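Local coordinates for PHD finger protein 3 (Homo sapiens, PDB 6IC9) that reads the phosphorylated C-terminal domain of RNA polymerase II through its SPOC domain, the part described here, and regulates neuronal gene expression, at residues F13-F18 against T29-V34; I120-T125 against L147-I152. All coordinates share one frame; numbering follows the deposited sequence.

Interaction 1: residues F13-F18 against T29-V34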
ATOM      1  N   PHE A  13      10.432 -12.303  -0.609  1.00 47.03           N
ATOM      2  CA  PHE A  13       9.562 -11.301  -0.003  1.00 41.36           C
ATOM      3  C   PHE A  13      10.378 -10.396   0.910  1.00 44.47           C
ATOM      4  O   PHE A  13      11.334 -10.834   1.567  1.00 39.83           O
ATOM      5  CB  PHE A  13       8.404 -11.953   0.783  1.00 37.25           C
ATOM      6  CG  PHE A  13       8.825 -12.836   1.965  1.00 40.86           C
ATOM      7  CD1 PHE A  13       9.023 -12.302   3.214  1.00 37.82           C
ATOM      8  CD2 PHE A  13       8.940 -14.210   1.811  1.00 45.67           C
ATOM      9  CE1 PHE A  13       9.388 -13.109   4.294  1.00 41.06           C
ATOM     10  CE2 PHE A  13       9.305 -15.035   2.867  1.00 48.59           C
ATOM     11  CZ  PHE A  13       9.524 -14.480   4.123  1.00 45.73           C
ATOM     12  N   ILE A  14       9.993  -9.118   0.968  1.00 36.64           N
ATOM     13  CA  ILE A  14      10.735  -8.164   1.789  1.00 33.28           C
ATOM     14  C   ILE A  14      10.129  -7.927   3.181  1.00 40.51           C
ATOM     15  O   ILE A  14      10.771  -7.260   4.016  1.00 39.00           O
ATOM     16  CB  ILE A  14      10.905  -6.829   1.033  1.00 44.00           C
ATOM     17  CG1 ILE A  14       9.549  -6.277   0.620  1.00 43.55           C
ATOM     18  CG2 ILE A  14      11.609  -7.091  -0.265  1.00 39.62           C
ATOM     19  CD1 ILE A  14       8.850  -5.481   1.701  1.00 43.97           C
ATOM     20  N   TRP A  15       8.932  -8.434   3.462  1.00 34.69           N
ATOM     21  CA  TRP A  15       8.320  -8.272   4.785  1.00 31.82           C
ATOM     22  C   TRP A  15       7.174  -9.262   4.899  1.00 32.47           C
ATOM     23  O   TRP A  15       6.526  -9.569   3.899  1.00 32.72           O
ATOM     24  CB  TRP A  15       7.795  -6.843   4.978  1.00 33.95           C
ATOM     25  CG  TRP A  15       6.900  -6.590   6.170  1.00 32.16           C
ATOM     26  CD1 TRP A  15       7.286  -6.202   7.434  1.00 34.43           C
ATOM     27  CD2 TRP A  15       5.454  -6.678   6.203  1.00 25.33           C
ATOM     28  NE1 TRP A  15       6.183  -6.034   8.223  1.00 32.41           N
ATOM     29  CE2 TRP A  15       5.047  -6.283   7.494  1.00 30.90           C
ATOM     30  CE3 TRP A  15       4.476  -6.977   5.240  1.00 29.24           C
ATOM     31  CZ2 TRP A  15       3.702  -6.251   7.885  1.00 33.53           C
ATOM     32  CZ3 TRP A  15       3.098  -6.940   5.634  1.00 29.13           C
ATOM     33  CH2 TRP A  15       2.741  -6.590   6.950  1.00 31.47           C
ATOM     34  N   LYS A  16       6.960  -9.790   6.106  1.00 28.51           N
ATOM     35  CA  LYS A  16       5.835 -10.692   6.378  1.00 31.19           C
ATOM     36  C   LYS A  16       5.195 -10.209   7.657  1.00 28.49           C
ATOM     37  O   LYS A  16       5.888  -9.980   8.658  1.00 31.41           O
ATOM     38  CB  LYS A  16       6.263 -12.170   6.549  1.00 30.03           C
ATOM     39  CG  LYS A  16       5.103 -13.143   6.782  1.00 36.89           C
ATOM     40  CD  LYS A  16       5.706 -14.494   7.253  1.00 42.73           C
ATOM     41  CE  LYS A  16       4.676 -15.509   7.626  1.00 46.88           C
ATOM     42  NZ  LYS A  16       5.317 -16.718   8.294  1.00 46.11           N
ATOM     43  N   GLY A  17       3.902  -9.969   7.625  1.00 27.70           N
ATOM     44  CA  GLY A  17       3.279  -9.412   8.808  1.00 30.18           C
ATOM     45  C   GLY A  17       1.789  -9.343   8.587  1.00 30.39           C
ATOM     46  O   GLY A  17       1.283  -9.878   7.606  1.00 31.13           O
ATOM     47  N   PHE A  18       1.088  -8.717   9.527  1.00 27.11           N
ATOM     48  CA  PHE A  18      -0.369  -8.608   9.428  1.00 24.23           C
ATOM     49  C   PHE A  18      -0.744  -7.300   8.733  1.00 29.71           C
ATOM     50  O   PHE A  18      -0.081  -6.274   8.901  1.00 28.81           O
ATOM     51  CB  PHE A  18      -1.018  -8.599  10.815  1.00 28.29           C
ATOM     52  CG  PHE A  18      -1.026  -9.939  11.446  1.00 28.99           C
ATOM     53  CD1 PHE A  18       0.117 -10.395  12.096  1.00 33.39           C
ATOM     54  CD2 PHE A  18      -2.115 -10.804  11.287  1.00 29.52           C
ATOM     55  CE1 PHE A  18       0.138 -11.689  12.689  1.00 34.71           C
ATOM     56  CE2 PHE A  18      -2.098 -12.111  11.904  1.00 31.63           C
ATOM     57  CZ  PHE A  18      -0.950 -12.548  12.565  1.00 32.35           C
ATOM     58  N   THR A  29       0.278 -11.576   5.533  1.00 27.01           N
ATOM     59  CA  THR A  29       0.583 -11.306   4.140  1.00 25.12           C
ATOM     60  C   THR A  29       2.096 -11.188   3.998  1.00 28.89           C
ATOM     61  O   THR A  29       2.786 -10.802   4.930  1.00 29.05           O
ATOM     62  CB  THR A  29      -0.154 -10.029   3.677  1.00 30.83           C
ATOM     63  OG1 THR A  29       0.179  -9.756   2.318  1.00 33.66           O
ATOM     64  CG2 THR A  29       0.309  -8.835   4.503  1.00 32.80           C
ATOM     65  N   LYS A  30       2.607 -11.461   2.794  1.00 32.53           N
ATOM     66  CA  LYS A  30       3.987 -11.173   2.460  1.00 28.09           C
ATOM     67  C   LYS A  30       3.974 -10.041   1.440  1.00 29.01           C
ATOM     68  O   LYS A  30       3.082 -10.008   0.587  1.00 31.30           O
ATOM     69  CB  LYS A  30       4.666 -12.403   1.858  1.00 29.72           C
ATOM     70  CG  LYS A  30       5.098 -13.460   2.937  1.00 34.34           C
ATOM     71  CD  LYS A  30       5.451 -14.790   2.232  1.00 38.92           C
ATOM     72  CE  LYS A  30       6.024 -15.824   3.247  1.00 44.47           C
ATOM     73  NZ  LYS A  30       6.202 -17.187   2.593  1.00 43.86           N
ATOM     74  N   ALA A  31       4.925  -9.122   1.557  1.00 28.01           N
ATOM     75  CA  ALA A  31       5.091  -8.016   0.580  1.00 29.53           C
ATOM     76  C   ALA A  31       6.262  -8.315  -0.345  1.00 28.78           C
ATOM     77  O   ALA A  31       7.328  -8.737   0.117  1.00 32.78           O
ATOM     78  CB  ALA A  31       5.369  -6.693   1.304  1.00 29.44           C
ATOM     79  N   TYR A  32       6.072  -8.072  -1.647  1.00 31.06           N
ATOM     80  CA  TYR A  32       7.078  -8.224  -2.682  1.00 29.43           C
ATOM     81  C   TYR A  32       7.284  -6.888  -3.366  1.00 29.39           C
ATOM     82  O   TYR A  32       6.317  -6.147  -3.581  1.00 27.07           O
ATOM     83  CB  TYR A  32       6.654  -9.235  -3.749  1.00 27.08           C
ATOM     84  CG  TYR A  32       6.531 -10.634  -3.122  1.00 31.34           C
ATOM     85  CD1 TYR A  32       5.368 -11.031  -2.502  1.00 33.74           C
ATOM     86  CD2 TYR A  32       7.636 -11.510  -3.095  1.00 36.99           C
ATOM     87  CE1 TYR A  32       5.276 -12.302  -1.889  1.00 35.82           C
ATOM     88  CE2 TYR A  32       7.551 -12.756  -2.490  1.00 40.32           C
ATOM     89  CZ  TYR A  32       6.377 -13.144  -1.906  1.00 40.09           C
ATOM     90  OH  TYR A  32       6.306 -14.376  -1.309  1.00 42.72           O
ATOM     91  N   PRO A  33       8.506  -6.603  -3.798  1.00 29.97           N
ATOM     92  CA  PRO A  33       8.765  -5.317  -4.477  1.00 32.71           C
ATOM     93  C   PRO A  33       8.084  -5.221  -5.818  1.00 30.50           C
ATOM     94  O   PRO A  33       7.931  -6.202  -6.556  1.00 32.44           O
ATOM     95  CB  PRO A  33      10.299  -5.289  -4.632  1.00 35.79           C
ATOM     96  CG  PRO A  33      10.751  -6.636  -4.356  1.00 38.74           C
ATOM     97  CD  PRO A  33       9.761  -7.286  -3.435  1.00 33.22           C
ATOM     98  N   VAL A  34       7.624  -4.010  -6.116  1.00 28.01           N
ATOM     99  CA  VAL A  34       7.017  -3.690  -7.388  1.00 27.42           C
ATOM    100  C   VAL A  34       7.773  -2.548  -8.060  1.00 31.03           C
ATOM    101  O   VAL A  34       8.190  -2.656  -9.216  1.00 34.71           O
ATOM    102  CB  VAL A  34       5.519  -3.319  -7.225  1.00 27.77           C
ATOM    103  CG1 VAL A  34       5.001  -2.909  -8.556  1.00 27.76           C
ATOM    104  CG2 VAL A  34       4.660  -4.530  -6.699  1.00 27.56           C
TER

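Interaction 2: residues I120-T125 against L147-I152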
ATOM      1  N   ILE A 120      -3.820   0.159  -1.873  1.00 25.07           N
ATOM      2  CA  ILE A 120      -4.464   0.415  -3.147  1.00 25.59           C
ATOM      3  C   ILE A 120      -5.040  -0.896  -3.687  1.00 24.58           C
ATOM      4  O   ILE A 120      -4.292  -1.843  -3.918  1.00 26.59           O
ATOM      5  CB  ILE A 120      -3.455   1.020  -4.135  1.00 23.32           C
ATOM      6  CG1 ILE A 120      -3.052   2.410  -3.637  1.00 30.10           C
ATOM      7  CG2 ILE A 120      -4.111   1.063  -5.576  1.00 26.10           C
ATOM      8  CD1 ILE A 120      -1.919   3.064  -4.489  1.00 31.62           C
ATOM      9  N   PRO A 121      -6.338  -0.987  -3.942  1.00 23.97           N
ATOM     10  CA  PRO A 121      -6.855  -2.171  -4.635  1.00 25.16           C
ATOM     11  C   PRO A 121      -6.613  -2.028  -6.136  1.00 29.63           C
ATOM     12  O   PRO A 121      -6.962  -1.009  -6.739  1.00 35.64           O
ATOM     13  CB  PRO A 121      -8.345  -2.148  -4.297  1.00 27.60           C
ATOM     14  CG  PRO A 121      -8.664  -0.690  -4.124  1.00 27.74           C
ATOM     15  CD  PRO A 121      -7.418  -0.075  -3.503  1.00 26.38           C
ATOM     16  N   LEU A 122      -5.967  -3.014  -6.729  1.00 26.72           N
ATOM     17  CA  LEU A 122      -5.774  -3.020  -8.192  1.00 30.65           C
ATOM     18  C   LEU A 122      -6.486  -4.233  -8.756  1.00 29.83           C
ATOM     19  O   LEU A 122      -6.039  -5.367  -8.542  1.00 28.68           O
ATOM     20  CB  LEU A 122      -4.306  -3.051  -8.551  1.00 31.03           C
ATOM     21  CG  LEU A 122      -4.053  -3.087 -10.069  1.00 32.43           C
ATOM     22  CD1 LEU A 122      -4.319  -1.669 -10.591  1.00 36.28           C
ATOM     23  CD2 LEU A 122      -2.624  -3.513 -10.321  1.00 34.65           C
ATOM     24  N   GLY A 123      -7.614  -4.003  -9.431  1.00 32.00           N
ATOM     25  CA  GLY A 123      -8.336  -5.102 -10.057  1.00 29.39           C
ATOM     26  C   GLY A 123      -7.525  -5.786 -11.146  1.00 35.41           C
ATOM     27  O   GLY A 123      -6.664  -5.176 -11.785  1.00 36.12           O
ATOM     28  N   ALA A 124      -7.768  -7.092 -11.303  1.00 32.55           N
ATOM     29  CA  ALA A 124      -7.016  -7.902 -12.272  1.00 35.35           C
ATOM     30  C   ALA A 124      -7.091  -7.313 -13.692  1.00 43.87           C
ATOM     31  O   ALA A 124      -6.112  -7.362 -14.437  1.00 41.86           O
ATOM     32  CB  ALA A 124      -7.541  -9.346 -12.265  1.00 35.75           C
ATOM     33  N   THR A 125      -8.245  -6.758 -14.075  1.00 44.37           N
ATOM     34  CA  THR A 125      -8.409  -6.115 -15.376  1.00 55.29           C
ATOM     35  C   THR A 125      -8.307  -4.596 -15.283  1.00 56.60           C
ATOM     36  O   THR A 125      -8.764  -3.892 -16.190  1.00 61.18           O
ATOM     37  CB  THR A 125      -9.747  -6.508 -16.016  1.00 51.87           C
ATOM     38  OG1 THR A 125     -10.839  -6.025 -15.219  1.00 58.74           O
ATOM     39  CG2 THR A 125      -9.875  -8.009 -16.085  1.00 53.71           C
ATOM     40  N   LEU A 147      -5.383  -7.523  -6.614  1.00 28.19           N
ATOM     41  CA  LEU A 147      -4.215  -7.338  -5.763  1.00 25.37           C
ATOM     42  C   LEU A 147      -4.427  -6.147  -4.848  1.00 26.44           C
ATOM     43  O   LEU A 147      -5.064  -5.153  -5.230  1.00 27.02           O
ATOM     44  CB  LEU A 147      -2.938  -7.008  -6.588  1.00 30.23           C
ATOM     45  CG  LEU A 147      -2.315  -8.185  -7.332  1.00 28.77           C
ATOM     46  CD1 LEU A 147      -1.162  -7.639  -8.151  1.00 30.04           C
ATOM     47  CD2 LEU A 147      -1.839  -9.209  -6.245  1.00 31.27           C
ATOM     48  N   LEU A 148      -3.796  -6.219  -3.678  1.00 27.35           N
ATOM     49  CA  LEU A 148      -3.610  -5.071  -2.786  1.00 22.74           C
ATOM     50  C   LEU A 148      -2.171  -4.640  -2.957  1.00 25.21           C
ATOM     51  O   LEU A 148      -1.249  -5.461  -2.783  1.00 25.40           O
ATOM     52  CB  LEU A 148      -3.859  -5.472  -1.310  1.00 22.04           C
ATOM     53  CG  LEU A 148      -5.338  -5.739  -0.985  1.00 22.43           C
ATOM     54  CD1 LEU A 148      -5.432  -6.323   0.434  1.00 24.95           C
ATOM     55  CD2 LEU A 148      -6.201  -4.448  -1.060  1.00 26.90           C
ATOM     56  N   LEU A 149      -1.965  -3.371  -3.352  1.00 25.45           N
ATOM     57  CA  LEU A 149      -0.654  -2.757  -3.400  1.00 23.98           C
ATOM     58  C   LEU A 149      -0.458  -1.871  -2.183  1.00 26.75           C
ATOM     59  O   LEU A 149      -1.413  -1.303  -1.664  1.00 26.40           O
ATOM     60  CB  LEU A 149      -0.608  -1.889  -4.684  1.00 27.48           C
ATOM     61  CG  LEU A 149      -0.037  -2.435  -6.005  1.00 38.73           C
ATOM     62  CD1 LEU A 149      -0.389  -3.859  -6.347  1.00 34.39           C
ATOM     63  CD2 LEU A 149      -0.321  -1.437  -7.189  1.00 31.62           C
ATOM     64  N   GLY A 150       0.788  -1.697  -1.770  1.00 24.84           N
ATOM     65  CA  GLY A 150       1.151  -0.700  -0.783  1.00 24.61           C
ATOM     66  C   GLY A 150       1.973   0.387  -1.466  1.00 26.39           C
ATOM     67  O   GLY A 150       2.995   0.103  -2.083  1.00 26.95           O
ATOM     68  N   LEU A 151       1.530   1.622  -1.310  1.00 21.68           N
ATOM     69  CA  LEU A 151       2.268   2.812  -1.767  1.00 23.35           C
ATOM     70  C   LEU A 151       2.914   3.405  -0.542  1.00 24.10           C
ATOM     71  O   LEU A 151       2.211   3.868   0.352  1.00 25.63           O
ATOM     72  CB  LEU A 151       1.285   3.794  -2.417  1.00 27.03           C
ATOM     73  CG  LEU A 151       1.830   5.178  -2.712  1.00 28.23           C
ATOM     74  CD1 LEU A 151       2.946   5.004  -3.676  1.00 26.84           C
ATOM     75  CD2 LEU A 151       0.660   6.007  -3.334  1.00 30.10           C
ATOM     76  N   ILE A 152       4.253   3.384  -0.479  1.00 25.06           N
ATOM     77  CA  ILE A 152       4.974   3.739   0.732  1.00 27.31           C
ATOM     78  C   ILE A 152       5.822   4.987   0.470  1.00 30.55           C
ATOM     79  O   ILE A 152       6.687   4.988  -0.422  1.00 28.82           O
ATOM     80  CB  ILE A 152       5.855   2.568   1.219  1.00 30.41           C
ATOM     81  CG1 ILE A 152       4.993   1.283   1.247  1.00 30.24           C
ATOM     82  CG2 ILE A 152       6.428   2.854   2.597  1.00 28.84           C
ATOM     83  CD1 ILE A 152       5.829   0.035   1.529  1.00 29.87           C
TER

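Interaction 1: residues F13-F18 against T29-V34
The ring of Tyr32 takes Phe13 CB over one face, offset toward the rim, with its CE2 atom 3.5 Å from Phe13 CB. The Phe13 ring in turn receives the chain of Lys30 over one face; Lys30 CE comes within 3.4 Å of Phe13 CE2 in a CH-pi contact, while the backbone N of Trp15 lies in plane at the edge. The indole of Trp15 works differently: it meets the partner strand by its edge, where Thr29 CG2 is 3.6 Å from CZ3 and Ala31 CB approaches CE3, and carries Gly17 N over one face. Gly17, lacking a side chain, lets the indole lie over its backbone.

Phe13 CG sits between the backbone N and the carbonyl carbon (chi1 62°), and from there the ring reaches over the extended chain of Lys30. An alanine in place of Tyr32 would probably leave Phe13 CB without the aromatic face it rests on and open a gap beside Arg79 and Thr81 of the next strand.

Backbone bonds fix the register. Gly17 and Thr29 exchange a reciprocal pair, Gly17 N to Thr29 O at 3.0 Å and Thr29 N to Gly17 O at 2.9 Å. Ala31 divides its bonds between two successive residues, its O accepting from Ile14 N at 2.8 Å and its N donating to Trp15 O at 2.9 Å. Beyond this, Ile14 CG2 touches Pro33 CD. The polar ends on the Trp15 and Thr29 face are tied outward, NE1 to Pro46 O and OG1 to Thr81 O. Such paired bonds and cross-strand contacts are those of an antiparallel beta hairpin, here the one formed by strands 15-21 and 25-35 of the SPOC domain.

Interaction 2: residues I120-T125 against L147-I152
Leu147 O is gripped from two sources on the facing strand: Leu122 N donates a nearly straight hydrogen bond of 2.8 Å (176° at the hydrogen), and the CA of Pro121 adds a C-H...O contact at 3.5 Å. Ile120 O is served in the same fashion, by Leu149 N at 2.8 Å and by the CA of Leu148. Two further bonds complete the reciprocal pairs, Ile120 N to Leu149 O at 2.8 Å and Leu147 N to Leu122 O at 3.0 Å, the last with its donor tilted 28° from the carbonyl plane. Pro121 has no N-H to offer, but it falls in a non-hydrogen-bonded pair with Leu148, where no bond between these strands is required of it; its ring packs on Phe95 and Phe98 of helix 85-101.

On the face shared by Ile120, Leu122, Leu147 and Leu149, CB of Ile120 lies 4.1 Å from CB of Leu149. Extended beyond CG1 (chi2 174°), the chain of Ile120 carries CD1 to within 3.9 Å of Leu151 CB, and Trp61 of helix 57-70 touches both residues. Across the contact every hydrogen bond is thus between backbone amides, while the side chains are wholly apolar, consistent with a buried junction held by amide pairing and hydrocarbon contact without any charge.

In the fold
From the N terminus, the chain first doubles back on itself: interaction 1 closes a short loop as strand 15-21 turns directly into strand 25-35. Only after that contact is complete does interaction 2 begin, and it spans a longer excursion of irregular chain between residues 125 and 147. The two are therefore in series, neither nesting nor crossing. In space they meet in one mixed sheet, their centres 13 Å apart and their nearest atoms about 5 Å apart without touching. Strand 73-82 lies between them, pairing with strand 25-35 on one side and strand 147-155 on the other, and so joins the N-terminal hairpin to the C-terminal strand of the SPOC domain.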